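Local coordinates for protein catalase (Corynebacterium glutamicum, PDB 4B7H) that breaks down hydrogen peroxide to water and oxygen at a haem iron, is inhibited by nitric oxide, and also binds NADPH, at residues V86-F95 against F214-K222. Numbering follows the deposited sequence. Where two conformers were deposited one is given.
Sequences VSEYTKADLF and FQWINAEGK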
# COMPACT_ATOMS: atom_id res chain seq x y z
N VAL A 86 35.39 26.16 -12.40
CA VAL A 86 35.36 26.02 -10.94
C VAL A 86 36.07 24.75 -10.48
O VAL A 86 35.89 24.30 -9.35
CB VAL A 86 33.91 26.07 -10.37
CG1 VAL A 86 33.30 27.44 -10.59
CG2 VAL A 86 33.03 24.97 -10.99
N SER A 87 36.90 24.19 -11.36
CA SER A 87 37.61 22.94 -11.07
C SER A 87 38.57 23.04 -9.88
O SER A 87 38.89 22.03 -9.26
CB SER A 87 38.34 22.41 -12.31
OG SER A 87 39.41 23.27 -12.67
N GLU A 88 39.03 24.24 -9.55
CA GLU A 88 39.87 24.38 -8.36
C GLU A 88 39.07 24.10 -7.09
O GLU A 88 39.64 23.72 -6.06
CB GLU A 88 40.52 25.76 -8.30
CG GLU A 88 39.56 26.92 -8.16
CD GLU A 88 40.24 28.26 -8.29
OE1 GLU A 88 41.10 28.57 -7.43
OE2 GLU A 88 39.92 29.00 -9.24
N TYR A 89 37.74 24.25 -7.16
CA TYR A 89 36.89 24.07 -5.99
C TYR A 89 36.14 22.73 -5.91
O TYR A 89 35.90 22.21 -4.82
CB TYR A 89 35.85 25.18 -5.93
CG TYR A 89 36.42 26.57 -6.05
CD1 TYR A 89 37.18 27.12 -5.02
CD2 TYR A 89 36.17 27.35 -7.17
CE1 TYR A 89 37.69 28.40 -5.12
CE2 TYR A 89 36.68 28.62 -7.28
CZ TYR A 89 37.44 29.14 -6.25
OH TYR A 89 37.95 30.41 -6.35
N THR A 90 35.74 22.20 -7.06
CA THR A 90 34.98 20.94 -7.06
C THR A 90 35.35 20.05 -8.23
O THR A 90 35.63 20.52 -9.33
CB THR A 90 33.45 21.18 -7.07
OG1 THR A 90 32.77 19.92 -7.03
CG2 THR A 90 33.03 21.94 -8.33
N LYS A 91 35.34 18.74 -7.97
CA LYS A 91 35.56 17.75 -9.00
C LYS A 91 34.24 17.19 -9.53
O LYS A 91 34.25 16.29 -10.36
CB LYS A 91 36.40 16.59 -8.45
CG LYS A 91 35.69 15.75 -7.39
CD LYS A 91 36.51 14.54 -6.97
CE LYS A 91 35.78 13.71 -5.92
NZ LYS A 91 36.61 12.55 -5.49
N ALA A 92 33.12 17.72 -9.05
CA ALA A 92 31.82 17.19 -9.47
C ALA A 92 31.71 17.26 -10.99
O ALA A 92 31.94 18.31 -11.59
CB ALA A 92 30.68 17.96 -8.80
N ASP A 93 31.39 16.13 -11.62
CA ASP A 93 31.45 16.04 -13.07
C ASP A 93 30.62 17.09 -13.79
O ASP A 93 31.10 17.73 -14.73
CB ASP A 93 31.07 14.63 -13.55
CG ASP A 93 31.48 14.39 -14.98
OD1 ASP A 93 32.68 14.14 -15.22
OD2 ASP A 93 30.59 14.46 -15.87
N LEU A 94 29.39 17.32 -13.33
CA LEU A 94 28.49 18.24 -14.03
C LEU A 94 29.00 19.69 -14.00
O LEU A 94 28.54 20.51 -14.81
CB LEU A 94 27.07 18.19 -13.45
CG LEU A 94 26.79 19.05 -12.21
CD1 LEU A 94 25.29 19.12 -11.96
CD2 LEU A 94 27.51 18.51 -10.97
N PHE A 95 29.91 20.01 -13.09
CA PHE A 95 30.38 21.39 -12.92
C PHE A 95 31.72 21.66 -13.62
O PHE A 95 32.24 22.76 -13.53
CB PHE A 95 30.50 21.75 -11.43
CG PHE A 95 29.17 21.91 -10.73
CD1 PHE A 95 28.08 22.47 -11.37
CD2 PHE A 95 29.04 21.51 -9.40
CE1 PHE A 95 26.86 22.62 -10.71
CE2 PHE A 95 27.83 21.65 -8.73
CZ PHE A 95 26.74 22.21 -9.38
N PHE A 214 26.45 23.73 1.72
CA PHE A 214 26.93 22.44 1.26
C PHE A 214 28.45 22.46 1.21
O PHE A 214 29.09 23.48 1.55
CB PHE A 214 26.36 22.13 -0.12
CG PHE A 214 24.88 21.91 -0.11
CD1 PHE A 214 24.36 20.66 0.22
CD2 PHE A 214 24.01 22.95 -0.39
CE1 PHE A 214 22.99 20.45 0.26
CE2 PHE A 214 22.64 22.75 -0.36
CZ PHE A 214 22.13 21.50 -0.03
N GLN A 215 29.05 21.36 0.78
CA GLN A 215 30.50 21.31 0.64
C GLN A 215 30.87 20.95 -0.80
O GLN A 215 30.19 20.16 -1.44
CB GLN A 215 31.11 20.33 1.63
CG GLN A 215 32.61 20.51 1.82
CD GLN A 215 33.16 19.59 2.89
OE1 GLN A 215 33.40 18.41 2.64
NE2 GLN A 215 33.33 20.11 4.09
N TRP A 216 31.94 21.56 -1.30
CA TRP A 216 32.54 21.18 -2.56
C TRP A 216 33.92 20.63 -2.24
O TRP A 216 34.63 21.17 -1.39
CB TRP A 216 32.68 22.39 -3.49
CG TRP A 216 31.50 22.65 -4.38
CD1 TRP A 216 30.31 21.98 -4.40
CD2 TRP A 216 31.42 23.64 -5.41
NE1 TRP A 216 29.49 22.50 -5.37
CE2 TRP A 216 30.15 23.52 -6.01
CE3 TRP A 216 32.30 24.63 -5.89
CZ2 TRP A 216 29.73 24.34 -7.06
CZ3 TRP A 216 31.89 25.44 -6.93
CH2 TRP A 216 30.62 25.30 -7.51
N ILE A 217 34.28 19.53 -2.90
CA ILE A 217 35.60 18.94 -2.72
C ILE A 217 36.25 18.79 -4.09
O ILE A 217 35.62 18.29 -5.04
CB ILE A 217 35.52 17.57 -2.01
CG1 ILE A 217 34.75 17.69 -0.69
CG2 ILE A 217 36.90 17.02 -1.75
CD1 ILE A 217 34.77 16.41 0.14
N ASN A 218 37.50 19.24 -4.21
CA ASN A 218 38.21 19.17 -5.49
C ASN A 218 38.93 17.82 -5.68
O ASN A 218 38.84 16.93 -4.83
CB ASN A 218 39.15 20.38 -5.69
CG ASN A 218 40.35 20.38 -4.75
OD1 ASN A 218 40.65 19.38 -4.10
ND2 ASN A 218 41.06 21.50 -4.69
N ALA A 219 39.63 17.68 -6.80
CA ALA A 219 40.27 16.41 -7.14
C ALA A 219 41.33 16.01 -6.12
O ALA A 219 41.61 14.82 -5.95
CB ALA A 219 40.87 16.48 -8.54
N GLU A 220 41.92 16.99 -5.45
CA GLU A 220 42.97 16.73 -4.48
C GLU A 220 42.40 16.46 -3.08
O GLU A 220 43.14 16.13 -2.15
CB GLU A 220 44.00 17.88 -4.45
CG GLU A 220 43.51 19.18 -3.82
CD GLU A 220 44.12 20.43 -4.43
OE1 GLU A 220 44.72 20.34 -5.52
OE2 GLU A 220 43.99 21.52 -3.81
N GLY A 221 41.08 16.59 -2.94
CA GLY A 221 40.41 16.28 -1.69
C GLY A 221 40.23 17.45 -0.73
O GLY A 221 39.85 17.27 0.43
N LYS A 222 40.51 18.65 -1.22
CA LYS A 222 40.37 19.86 -0.41
C LYS A 222 38.93 20.35 -0.43
O LYS A 222 38.34 20.48 -1.50
CB LYS A 222 41.29 20.96 -0.94
CG LYS A 222 41.12 22.30 -0.25
CD LYS A 222 42.13 23.30 -0.79
CE LYS A 222 41.74 24.73 -0.46
NZ LYS A 222 42.78 25.69 -0.91
O HOH W 1 38.73 19.39 -8.88
O HOH W 2 37.66 22.85 -2.71
O HOH W 3 38.48 14.22 -3.97
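T90 lays its methyl on the indole of W216: CG2 sits 3.7 Å from the centroid of the six-membered ring, 13° off the normal, a CH-pi contact. A chi1 of -178° puts OG1 anti to the backbone N and CG2 between that N and the carbonyl carbon, over the indole face; OG1 accepts from A92 N in an ST turn and donates a hydrogen bond to G336 O. Y89 CB meets the indole rim at CE3 (3.6 Å), V86 CB approaches CZ3, and the F95 ring leans obliquely on CZ2, planes at 46°.

Farther out the contact turns polar. K91 N donates to I217 O (3.0 Å), while the N218 amide, with E88 O close to its plane, donates from ND2 to that oxygen, fairly straight, at 3.0 Å. N218 OD1 accepts from K222 N, just past the type I turn N218–G221, and the two bonds fix the amide's rotation. Waters bridge S87 O to A219 N and Y89 O to K222 O.

The contact packs the loop between strands 73-82 and 100-108 onto strand 214-217 and its hairpin turn into strand 223-232, whose Y228 OH accepts a hydrogen bond from W216 NE1; V275 of strand 270-279 also touches the W216 side chain.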